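Local coordinates for protein sulfate transporter 4.1, chloroplastic (Arabidopsis thaliana, PDB 7LHV) that couples proton movement to sulfate transport across the membrane as a secondary active H(+)/sulfate symporter, and may help regulate sulfate assimilation, at residues V208-V219 / L464-L473; H500-T511 / Y523-D534. All blocks are in the same frame, centred on the assembly; numbering follows the deposited sequence.

How the interactions relate
From the N terminus, helix 206-229 comes first, and interaction 1 pairs it with helix 459-474, closing a mostly helical excursion of 244 residues inside the membrane-embedded sulfate permease part. Helix 477-496 then follows, packs on both segments of interaction 1, and carries the chain towards strand 501-504. Interaction 2 closes a far shorter loop there: 11 residues without helix or strand separate 500-511 from 523-534, and the pairing builds one edge of the STAS sheet. The contacts neither nest nor cross, since interaction 1 is complete before interaction 2 begins. Their centres lie 45 Å apart and they do not touch.

Interaction 1. Residues V208-V219 / L464-L473; sequences VISGFTSASAIV and LWTITSTITL
Trp465 holds CG anti to the backbone N (chi1 -174°), which carries its indole over to helix 206-229, where Ser210, with OG likewise anti to N, meets the ring at its edge. Trp465 NE1 donates to Ser210 OG over 3.1 Å, a somewhat bent bond (146° at the hydrogen) with the oxygen close to the indole plane. The same indole turns a face to Gly211, whose CA lies 3.7 Å from the centroid of the five-membered ring in a CH-pi contact. A CB on Gly211 would run into Trp465 O, and its absence lets Gly211 CA approach Ser469 CA to 4.4 Å. The two helices run in the same general direction, crossing at -31° with segment axes 7.5 Å apart, and small residues line the join. Ala215 CB rests on Ser469 O and sits 3.6 Å from Thr472 CB. Thr468 and Thr472 turn their hydroxyls back to Leu464 O and Thr468 O in their own helix, each carbonyl also taking the backbone N-H from its opposite face. With the hydroxyls bonded within their own helix, the methyls are left for the partner: Thr468 CG2 lies 3.6 Å from Val208 O, and Thr472 CG2 comes obliquely at the Phe212 ring, nearest CD1. Further along, Leu473 CD1 meets Ile218 CG2 at 3.7 Å, their side chains crossing at about a right angle. Both helices probably belong to the gate domain of the SLC26 fold. Val208 also touches a bound sphingosine phosphate lipid, and Ser214 OG, bonded to Ser210 O, has a second partner in Asp447 N. Phe212 packs on Ile477 and Val481 of helix 477-496 and on Leu154 of helix 153-166, while Ile209 and Thr213 turn to helix 330-358.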
loop_
_atom_site.group_PDB
_atom_site.type_symbol
_atom_site.label_atom_id
_atom_site.label_comp_id
_atom_site.label_asym_id
_atom_site.label_seq_id
_atom_site.Cartn_x
_atom_site.Cartn_y
_atom_site.Cartn_z
ATOM N N VAL A 208 -14.945 -2.978 3.313
ATOM C CA VAL A 208 -14.839 -1.799 2.462
ATOM C C VAL A 208 -15.667 -1.980 1.197
ATOM O O VAL A 208 -16.414 -1.081 0.788
ATOM C CB VAL A 208 -13.361 -1.518 2.142
ATOM C CG1 VAL A 208 -13.235 -0.674 0.897
ATOM C CG2 VAL A 208 -12.691 -0.835 3.317
ATOM N N ILE A 209 -15.559 -3.150 0.566
ATOM C CA ILE A 209 -16.318 -3.422 -0.650
ATOM C C ILE A 209 -17.812 -3.416 -0.360
ATOM O O ILE A 209 -18.605 -2.881 -1.140
ATOM C CB ILE A 209 -15.869 -4.757 -1.270
ATOM C CG1 ILE A 209 -14.379 -4.713 -1.603
ATOM C CG2 ILE A 209 -16.678 -5.063 -2.512
ATOM C CD1 ILE A 209 -13.775 -6.071 -1.839
ATOM N N SER A 210 -18.220 -4.014 0.760
ATOM C CA SER A 210 -19.636 -4.052 1.109
ATOM C C SER A 210 -20.187 -2.653 1.355
ATOM O O SER A 210 -21.290 -2.328 0.903
ATOM C CB SER A 210 -19.849 -4.934 2.336
ATOM O OG SER A 210 -21.202 -4.911 2.750
ATOM N N GLY A 211 -19.436 -1.813 2.068
ATOM C CA GLY A 211 -19.895 -0.451 2.299
ATOM C C GLY A 211 -19.979 0.359 1.023
ATOM O O GLY A 211 -20.949 1.092 0.801
ATOM N N PHE A 212 -18.968 0.233 0.160
ATOM C CA PHE A 212 -18.997 0.932 -1.117
ATOM C C PHE A 212 -20.176 0.476 -1.966
ATOM O O PHE A 212 -20.856 1.298 -2.589
ATOM C CB PHE A 212 -17.680 0.714 -1.857
ATOM C CG PHE A 212 -17.676 1.232 -3.261
ATOM C CD1 PHE A 212 -17.644 2.589 -3.511
ATOM C CD2 PHE A 212 -17.697 0.359 -4.332
ATOM C CE1 PHE A 212 -17.641 3.065 -4.804
ATOM C CE2 PHE A 212 -17.693 0.831 -5.627
ATOM C CZ PHE A 212 -17.665 2.186 -5.862
ATOM N N THR A 213 -20.444 -0.830 -1.987
ATOM C CA THR A 213 -21.561 -1.353 -2.763
ATOM C C THR A 213 -22.901 -0.885 -2.208
ATOM O O THR A 213 -23.814 -0.565 -2.974
ATOM C CB THR A 213 -21.494 -2.877 -2.805
ATOM O OG1 THR A 213 -20.246 -3.281 -3.380
ATOM C CG2 THR A 213 -22.625 -3.437 -3.643
ATOM N N SER A 214 -23.047 -0.845 -0.881
ATOM C CA SER A 214 -24.292 -0.356 -0.294
ATOM C C SER A 214 -24.527 1.113 -0.632
ATOM O O SER A 214 -25.645 1.510 -0.995
ATOM C CB SER A 214 -24.271 -0.559 1.218
ATOM O OG SER A 214 -23.999 -1.907 1.542
ATOM N N ALA A 215 -23.484 1.938 -0.513
ATOM C CA ALA A 215 -23.625 3.346 -0.868
ATOM C C ALA A 215 -23.949 3.507 -2.348
ATOM O O ALA A 215 -24.775 4.348 -2.723
ATOM C CB ALA A 215 -22.356 4.108 -0.506
ATOM N N SER A 216 -23.310 2.706 -3.204
ATOM C CA SER A 216 -23.611 2.756 -4.628
ATOM C C SER A 216 -25.054 2.359 -4.901
ATOM O O SER A 216 -25.704 2.933 -5.777
ATOM C CB SER A 216 -22.651 1.855 -5.401
ATOM O OG SER A 216 -21.340 2.385 -5.391
ATOM N N ALA A 217 -25.569 1.366 -4.174
ATOM C CA ALA A 217 -26.958 0.958 -4.358
ATOM C C ALA A 217 -27.917 2.076 -3.974
ATOM O O ALA A 217 -28.905 2.329 -4.678
ATOM C CB ALA A 217 -27.247 -0.297 -3.543
ATOM N N ILE A 218 -27.645 2.756 -2.860
ATOM C CA ILE A 218 -28.500 3.876 -2.464
ATOM C C ILE A 218 -28.438 4.990 -3.505
ATOM O O ILE A 218 -29.462 5.589 -3.857
ATOM C CB ILE A 218 -28.119 4.380 -1.062
ATOM C CG1 ILE A 218 -28.488 3.339 -0.009
ATOM C CG2 ILE A 218 -28.820 5.688 -0.757
ATOM C CD1 ILE A 218 -27.987 3.671 1.370
ATOM N N VAL A 219 -27.240 5.281 -4.013
ATOM C CA VAL A 219 -27.093 6.314 -5.037
ATOM C C VAL A 219 -27.855 5.931 -6.300
ATOM O O VAL A 219 -28.508 6.772 -6.927
ATOM C CB VAL A 219 -25.602 6.568 -5.326
ATOM C CG1 VAL A 219 -25.433 7.341 -6.621
ATOM C CG2 VAL A 219 -24.968 7.323 -4.177
ATOM N N LEU A 464 -14.712 0.548 9.417
ATOM C CA LEU A 464 -14.334 0.663 8.012
ATOM C C LEU A 464 -15.566 0.685 7.114
ATOM O O LEU A 464 -15.664 1.502 6.190
ATOM C CB LEU A 464 -13.411 -0.490 7.618
ATOM C CG LEU A 464 -11.940 -0.369 8.008
ATOM C CD1 LEU A 464 -11.176 -1.599 7.558
ATOM C CD2 LEU A 464 -11.344 0.885 7.408
ATOM N N TRP A 465 -16.521 -0.208 7.378
ATOM C CA TRP A 465 -17.741 -0.271 6.582
ATOM C C TRP A 465 -18.501 1.044 6.657
ATOM O O TRP A 465 -18.912 1.599 5.632
ATOM C CB TRP A 465 -18.615 -1.424 7.077
ATOM C CG TRP A 465 -19.840 -1.696 6.258
ATOM C CD1 TRP A 465 -19.965 -2.616 5.263
ATOM C CD2 TRP A 465 -21.113 -1.049 6.366
ATOM N NE1 TRP A 465 -21.232 -2.584 4.742
ATOM C CE2 TRP A 465 -21.958 -1.628 5.401
ATOM C CE3 TRP A 465 -21.620 -0.035 7.181
ATOM C CZ2 TRP A 465 -23.278 -1.228 5.230
ATOM C CZ3 TRP A 465 -22.931 0.360 7.008
ATOM C CH2 TRP A 465 -23.744 -0.236 6.042
ATOM N N THR A 466 -18.679 1.568 7.871
ATOM C CA THR A 466 -19.440 2.799 8.050
ATOM C C THR A 466 -18.744 3.984 7.396
ATOM O O THR A 466 -19.392 4.804 6.736
ATOM C CB THR A 466 -19.658 3.067 9.537
ATOM O OG1 THR A 466 -20.288 1.931 10.137
ATOM C CG2 THR A 466 -20.541 4.283 9.728
ATOM N N ILE A 467 -17.424 4.093 7.563
ATOM C CA ILE A 467 -16.694 5.211 6.975
ATOM C C ILE A 467 -16.784 5.164 5.457
ATOM O O ILE A 467 -17.076 6.172 4.804
ATOM C CB ILE A 467 -15.232 5.208 7.456
ATOM C CG1 ILE A 467 -15.132 5.794 8.864
ATOM C CG2 ILE A 467 -14.349 5.986 6.498
ATOM C CD1 ILE A 467 -13.791 5.570 9.517
ATOM N N THR A 468 -16.546 3.986 4.871
ATOM C CA THR A 468 -16.598 3.874 3.417
ATOM C C THR A 468 -17.993 4.181 2.894
ATOM O O THR A 468 -18.145 4.918 1.911
ATOM C CB THR A 468 -16.160 2.478 2.979
ATOM O OG1 THR A 468 -14.907 2.160 3.595
ATOM C CG2 THR A 468 -15.994 2.430 1.477
ATOM N N SER A 469 -19.027 3.645 3.548
ATOM C CA SER A 469 -20.391 3.881 3.097
ATOM C C SER A 469 -20.753 5.357 3.180
ATOM O O SER A 469 -21.297 5.927 2.227
ATOM C CB SER A 469 -21.363 3.043 3.926
ATOM O OG SER A 469 -22.705 3.374 3.619
ATOM N N THR A 470 -20.442 6.002 4.308
ATOM C CA THR A 470 -20.796 7.407 4.478
ATOM C C THR A 470 -20.055 8.293 3.485
ATOM O O THR A 470 -20.647 9.203 2.891
ATOM C CB THR A 470 -20.503 7.847 5.910
ATOM O OG1 THR A 470 -21.362 7.139 6.814
ATOM C CG2 THR A 470 -20.736 9.336 6.069
ATOM N N ILE A 471 -18.763 8.039 3.283
ATOM C CA ILE A 471 -17.987 8.883 2.383
ATOM C C ILE A 471 -18.438 8.689 0.941
ATOM O O ILE A 471 -18.561 9.658 0.184
ATOM C CB ILE A 471 -16.484 8.611 2.564
ATOM C CG1 ILE A 471 -15.983 9.321 3.820
ATOM C CG2 ILE A 471 -15.700 9.072 1.352
ATOM C CD1 ILE A 471 -14.539 9.064 4.129
ATOM N N THR A 472 -18.710 7.446 0.535
ATOM C CA THR A 472 -19.219 7.225 -0.813
ATOM C C THR A 472 -20.603 7.835 -0.994
ATOM O O THR A 472 -20.928 8.315 -2.085
ATOM C CB THR A 472 -19.247 5.729 -1.124
ATOM O OG1 THR A 472 -17.961 5.162 -0.848
ATOM C CG2 THR A 472 -19.591 5.490 -2.577
ATOM N N LEU A 473 -21.421 7.840 0.057
ATOM C CA LEU A 473 -22.753 8.419 -0.040
ATOM C C LEU A 473 -22.689 9.932 -0.202
ATOM O O LEU A 473 -23.334 10.499 -1.093
ATOM C CB LEU A 473 -23.562 8.045 1.200
ATOM C CG LEU A 473 -25.065 7.858 1.039
ATOM C CD1 LEU A 473 -25.359 6.661 0.162
ATOM C CD2 LEU A 473 -25.728 7.715 2.397
#

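Interaction 2. Residues H500-T511 / Y523-D534; sequences HIAVLGRLPGTT and YTYNGIVIVRID
His500 and Asp534 lie side by side, ring and carboxylate planes 18° apart, and ND1 donates to OD2 at 2.9 Å through the oxygen's anti lone pair. On its syn side the same OD2 takes Arg532 NH2, 3.3 Å away, as part of a salt bridge. The bend at chi3 (67°) in the otherwise extended Arg532 chain lays the guanidinium against Leu504 CD1, which sits over one face toward the rim, and brings NH2 to 3.5 Å from Ala502 CB. Both terminal nitrogens reach Thr510 OG1 in weak bonds. With an alanine here, Asp534 would probably lose its arginine partner, keeping His500, and Thr510 OG1 the weak bonds that reach it from the strand. Ala502 and Arg532 form a hydrogen-bonded antiparallel pair, bonded both ways at 2.9 Å, which sets 501-504 as an outermost strand, within this chain, of the mixed STAS-domain sheet beside 527-533. On one face of this sheet Ile501 CG2 packs against Val531 CG1 at 3.6 Å, next to Arg548 and Tyr552 of helix 542-560. Past Leu504 the regular pairing gives way to looser loop contacts. There the Tyr523 ring spreads one face over Gly505 CA, 4.2 Å from the ring centroid, and over Arg506 N, with Arg506 CB alongside. At the other end His500 is exposed on the surface and packs on Thr580 of the second subunit.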
loop_
_atom_site.group_PDB
_atom_site.type_symbol
_atom_site.label_atom_id
_atom_site.label_comp_id
_atom_site.label_asym_id
_atom_site.label_seq_id
_atom_site.Cartn_x
_atom_site.Cartn_y
_atom_site.Cartn_z
ATOM N N HIS A 500 4.423 -9.907 16.044
ATOM C CA HIS A 500 4.365 -10.406 17.410
ATOM C C HIS A 500 5.723 -10.955 17.816
ATOM O O HIS A 500 6.327 -11.746 17.089
ATOM C CB HIS A 500 3.294 -11.486 17.541
ATOM C CG HIS A 500 3.048 -11.924 18.951
ATOM N ND1 HIS A 500 3.406 -13.171 19.417
ATOM C CD2 HIS A 500 2.479 -11.280 19.997
ATOM C CE1 HIS A 500 3.068 -13.276 20.689
ATOM N NE2 HIS A 500 2.504 -12.144 21.067
ATOM N N ILE A 501 6.207 -10.523 18.977
ATOM C CA ILE A 501 7.481 -10.965 19.526
ATOM C C ILE A 501 7.221 -11.526 20.916
ATOM O O ILE A 501 6.597 -10.862 21.750
ATOM C CB ILE A 501 8.504 -9.817 19.570
ATOM C CG1 ILE A 501 9.026 -9.523 18.164
ATOM C CG2 ILE A 501 9.639 -10.149 20.510
ATOM C CD1 ILE A 501 9.926 -8.321 18.090
ATOM N N ALA A 502 7.701 -12.740 21.164
ATOM C CA ALA A 502 7.387 -13.467 22.382
ATOM C C ALA A 502 8.623 -13.615 23.257
ATOM O O ALA A 502 9.697 -13.987 22.775
ATOM C CB ALA A 502 6.820 -14.851 22.062
ATOM N N VAL A 503 8.462 -13.329 24.547
ATOM C CA VAL A 503 9.515 -13.533 25.533
ATOM C C VAL A 503 9.289 -14.914 26.137
ATOM O O VAL A 503 8.367 -15.122 26.924
ATOM C CB VAL A 503 9.515 -12.438 26.600
ATOM C CG1 VAL A 503 10.549 -12.742 27.669
ATOM C CG2 VAL A 503 9.781 -11.085 25.965
ATOM N N LEU A 504 10.140 -15.863 25.763
ATOM C CA LEU A 504 9.952 -17.248 26.171
ATOM C C LEU A 504 10.421 -17.472 27.601
ATOM O O LEU A 504 11.334 -16.808 28.094
ATOM C CB LEU A 504 10.704 -18.192 25.235
ATOM C CG LEU A 504 10.064 -18.483 23.884
ATOM C CD1 LEU A 504 10.157 -17.278 23.010
ATOM C CD2 LEU A 504 10.764 -19.653 23.228
ATOM N N GLY A 505 9.782 -18.429 28.263
ATOM C CA GLY A 505 10.154 -18.786 29.612
ATOM C C GLY A 505 10.955 -20.067 29.647
ATOM O O GLY A 505 12.140 -20.070 29.303
ATOM N N ARG A 506 10.321 -21.163 30.051
ATOM C CA ARG A 506 11.006 -22.446 30.076
ATOM C C ARG A 506 11.396 -22.850 28.660
ATOM O O ARG A 506 10.755 -22.458 27.680
ATOM C CB ARG A 506 10.118 -23.510 30.720
ATOM C CG ARG A 506 10.788 -24.858 30.914
ATOM C CD ARG A 506 12.105 -24.727 31.659
ATOM N NE ARG A 506 12.645 -26.029 32.030
ATOM C CZ ARG A 506 13.724 -26.211 32.776
ATOM N NH1 ARG A 506 14.415 -25.189 33.252
ATOM N NH2 ARG A 506 14.117 -27.449 33.057
ATOM N N LEU A 507 12.469 -23.635 28.559
ATOM C CA LEU A 507 13.092 -23.893 27.263
ATOM C C LEU A 507 12.127 -24.493 26.249
ATOM O O LEU A 507 12.003 -23.932 25.147
ATOM C CB LEU A 507 14.322 -24.782 27.470
ATOM C CG LEU A 507 15.381 -24.111 28.330
ATOM C CD1 LEU A 507 16.530 -25.059 28.625
ATOM C CD2 LEU A 507 15.849 -22.870 27.627
ATOM N N PRO A 508 11.384 -25.605 26.543
ATOM C CA PRO A 508 10.330 -26.059 25.627
ATOM C C PRO A 508 9.014 -25.326 25.867
ATOM O O PRO A 508 7.946 -25.933 25.940
ATOM C CB PRO A 508 10.223 -27.552 25.949
ATOM C CG PRO A 508 10.517 -27.618 27.392
ATOM C CD PRO A 508 11.514 -26.524 27.691
ATOM N N GLY A 509 9.096 -24.002 25.992
ATOM C CA GLY A 509 7.924 -23.206 26.285
ATOM C C GLY A 509 7.628 -22.168 25.227
ATOM O O GLY A 509 8.196 -22.197 24.132
ATOM N N THR A 510 6.749 -21.233 25.559
ATOM C CA THR A 510 6.277 -20.232 24.616
ATOM C C THR A 510 6.008 -18.956 25.406
ATOM O O THR A 510 6.505 -18.798 26.525
ATOM C CB THR A 510 5.051 -20.755 23.842
ATOM O OG1 THR A 510 4.557 -19.736 22.964
ATOM C CG2 THR A 510 3.952 -21.187 24.797
ATOM N N THR A 511 5.239 -18.042 24.816
ATOM C CA THR A 511 5.021 -16.729 25.408
ATOM C C THR A 511 4.608 -16.846 26.867
ATOM O O THR A 511 3.746 -17.653 27.221
ATOM C CB THR A 511 3.945 -15.976 24.625
ATOM O OG1 THR A 511 4.156 -16.158 23.221
ATOM C CG2 THR A 511 3.991 -14.496 24.951
ATOM N N TYR A 523 11.384 -21.699 35.472
ATOM C CA TYR A 523 10.730 -21.112 34.311
ATOM C C TYR A 523 11.605 -20.081 33.610
ATOM O O TYR A 523 11.874 -20.225 32.414
ATOM C CB TYR A 523 9.389 -20.501 34.728
ATOM C CG TYR A 523 8.412 -20.381 33.589
ATOM C CD1 TYR A 523 7.991 -21.503 32.891
ATOM C CD2 TYR A 523 7.893 -19.150 33.222
ATOM C CE1 TYR A 523 7.093 -21.400 31.851
ATOM C CE2 TYR A 523 6.993 -19.038 32.187
ATOM C CZ TYR A 523 6.597 -20.164 31.504
ATOM O OH TYR A 523 5.700 -20.053 30.471
ATOM N N THR A 524 12.066 -19.053 34.312
ATOM C CA THR A 524 12.892 -18.017 33.713
ATOM C C THR A 524 14.218 -17.922 34.453
ATOM O O THR A 524 14.326 -18.302 35.624
ATOM C CB THR A 524 12.183 -16.656 33.726
ATOM O OG1 THR A 524 12.878 -15.749 32.863
ATOM C CG2 THR A 524 12.140 -16.081 35.133
ATOM N N TYR A 525 15.231 -17.427 33.751
ATOM C CA TYR A 525 16.580 -17.318 34.286
ATOM C C TYR A 525 16.972 -15.854 34.418
ATOM O O TYR A 525 16.699 -15.044 33.529
ATOM C CB TYR A 525 17.585 -18.051 33.396
ATOM C CG TYR A 525 17.261 -19.509 33.187
ATOM C CD1 TYR A 525 17.516 -20.444 34.182
ATOM C CD2 TYR A 525 16.703 -19.956 31.997
ATOM C CE1 TYR A 525 17.223 -21.779 33.997
ATOM C CE2 TYR A 525 16.407 -21.290 31.804
ATOM C CZ TYR A 525 16.669 -22.198 32.809
ATOM O OH TYR A 525 16.378 -23.527 32.624
ATOM N N ASN A 526 17.610 -15.522 35.539
ATOM C CA ASN A 526 18.082 -14.162 35.755
ATOM C C ASN A 526 19.278 -13.876 34.858
ATOM O O ASN A 526 20.248 -14.639 34.835
ATOM C CB ASN A 526 18.461 -13.956 37.220
ATOM C CG ASN A 526 17.256 -13.740 38.109
ATOM O OD1 ASN A 526 16.387 -12.922 37.811
ATOM N ND2 ASN A 526 17.199 -14.476 39.213
ATOM N N GLY A 527 19.206 -12.776 34.117
ATOM C CA GLY A 527 20.274 -12.352 33.247
ATOM C C GLY A 527 20.096 -12.725 31.791
ATOM O O GLY A 527 20.728 -12.105 30.933
ATOM N N ILE A 528 19.239 -13.695 31.487
ATOM C CA ILE A 528 19.051 -14.190 30.130
ATOM C C ILE A 528 17.638 -13.857 29.681
ATOM O O ILE A 528 16.678 -14.069 30.431
ATOM C CB ILE A 528 19.307 -15.703 30.030
ATOM C CG1 ILE A 528 20.726 -16.037 30.482
ATOM C CG2 ILE A 528 19.076 -16.195 28.615
ATOM C CD1 ILE A 528 21.035 -17.507 30.437
ATOM N N VAL A 529 17.515 -13.328 28.467
ATOM C CA VAL A 529 16.228 -13.066 27.838
ATOM C C VAL A 529 16.173 -13.844 26.533
ATOM O O VAL A 529 17.069 -13.717 25.693
ATOM C CB VAL A 529 16.012 -11.563 27.588
ATOM C CG1 VAL A 529 14.908 -11.351 26.577
ATOM C CG2 VAL A 529 15.669 -10.865 28.885
ATOM N N ILE A 530 15.127 -14.649 26.368
ATOM C CA ILE A 530 14.920 -15.449 25.166
ATOM C C ILE A 530 13.779 -14.821 24.381
ATOM O O ILE A 530 12.656 -14.712 24.886
ATOM C CB ILE A 530 14.620 -16.915 25.504
ATOM C CG1 ILE A 530 15.608 -17.423 26.552
ATOM C CG2 ILE A 530 14.678 -17.767 24.253
ATOM C CD1 ILE A 530 15.157 -18.670 27.262
ATOM N N VAL A 531 14.062 -14.418 23.146
ATOM C CA VAL A 531 13.121 -13.684 22.311
ATOM C C VAL A 531 12.870 -14.483 21.042
ATOM O O VAL A 531 13.816 -14.940 20.394
ATOM C CB VAL A 531 13.646 -12.276 21.977
ATOM C CG1 VAL A 531 12.840 -11.659 20.856
ATOM C CG2 VAL A 531 13.593 -11.398 23.206
ATOM N N ARG A 532 11.599 -14.648 20.687
ATOM C CA ARG A 532 11.197 -15.320 19.461
ATOM C C ARG A 532 10.413 -14.346 18.598
ATOM O O ARG A 532 9.450 -13.731 19.069
ATOM C CB ARG A 532 10.349 -16.554 19.761
ATOM C CG ARG A 532 9.998 -17.406 18.571
ATOM C CD ARG A 532 8.999 -18.474 18.970
ATOM N NE ARG A 532 7.717 -17.890 19.342
ATOM C CZ ARG A 532 6.891 -18.407 20.242
ATOM N NH1 ARG A 532 7.177 -19.531 20.877
ATOM N NH2 ARG A 532 5.751 -17.779 20.509
ATOM N N ILE A 533 10.826 -14.204 17.344
ATOM C CA ILE A 533 10.131 -13.354 16.388
ATOM C C ILE A 533 9.151 -14.232 15.621
ATOM O O ILE A 533 9.552 -15.019 14.763
ATOM C CB ILE A 533 11.109 -12.650 15.441
ATOM C CG1 ILE A 533 12.053 -11.739 16.226
ATOM C CG2 ILE A 533 10.352 -11.857 14.393
ATOM C CD1 ILE A 533 13.432 -12.318 16.427
ATOM N N ASP A 534 7.862 -14.091 15.924
ATOM C CA ASP A 534 6.848 -14.953 15.331
ATOM C C ASP A 534 6.443 -14.478 13.943
ATOM O O ASP A 534 5.249 -14.327 13.664
ATOM C CB ASP A 534 5.615 -15.019 16.233
ATOM C CG ASP A 534 5.910 -15.636 17.582
ATOM O OD1 ASP A 534 6.657 -16.633 17.630
ATOM O OD2 ASP A 534 5.393 -15.127 18.598
#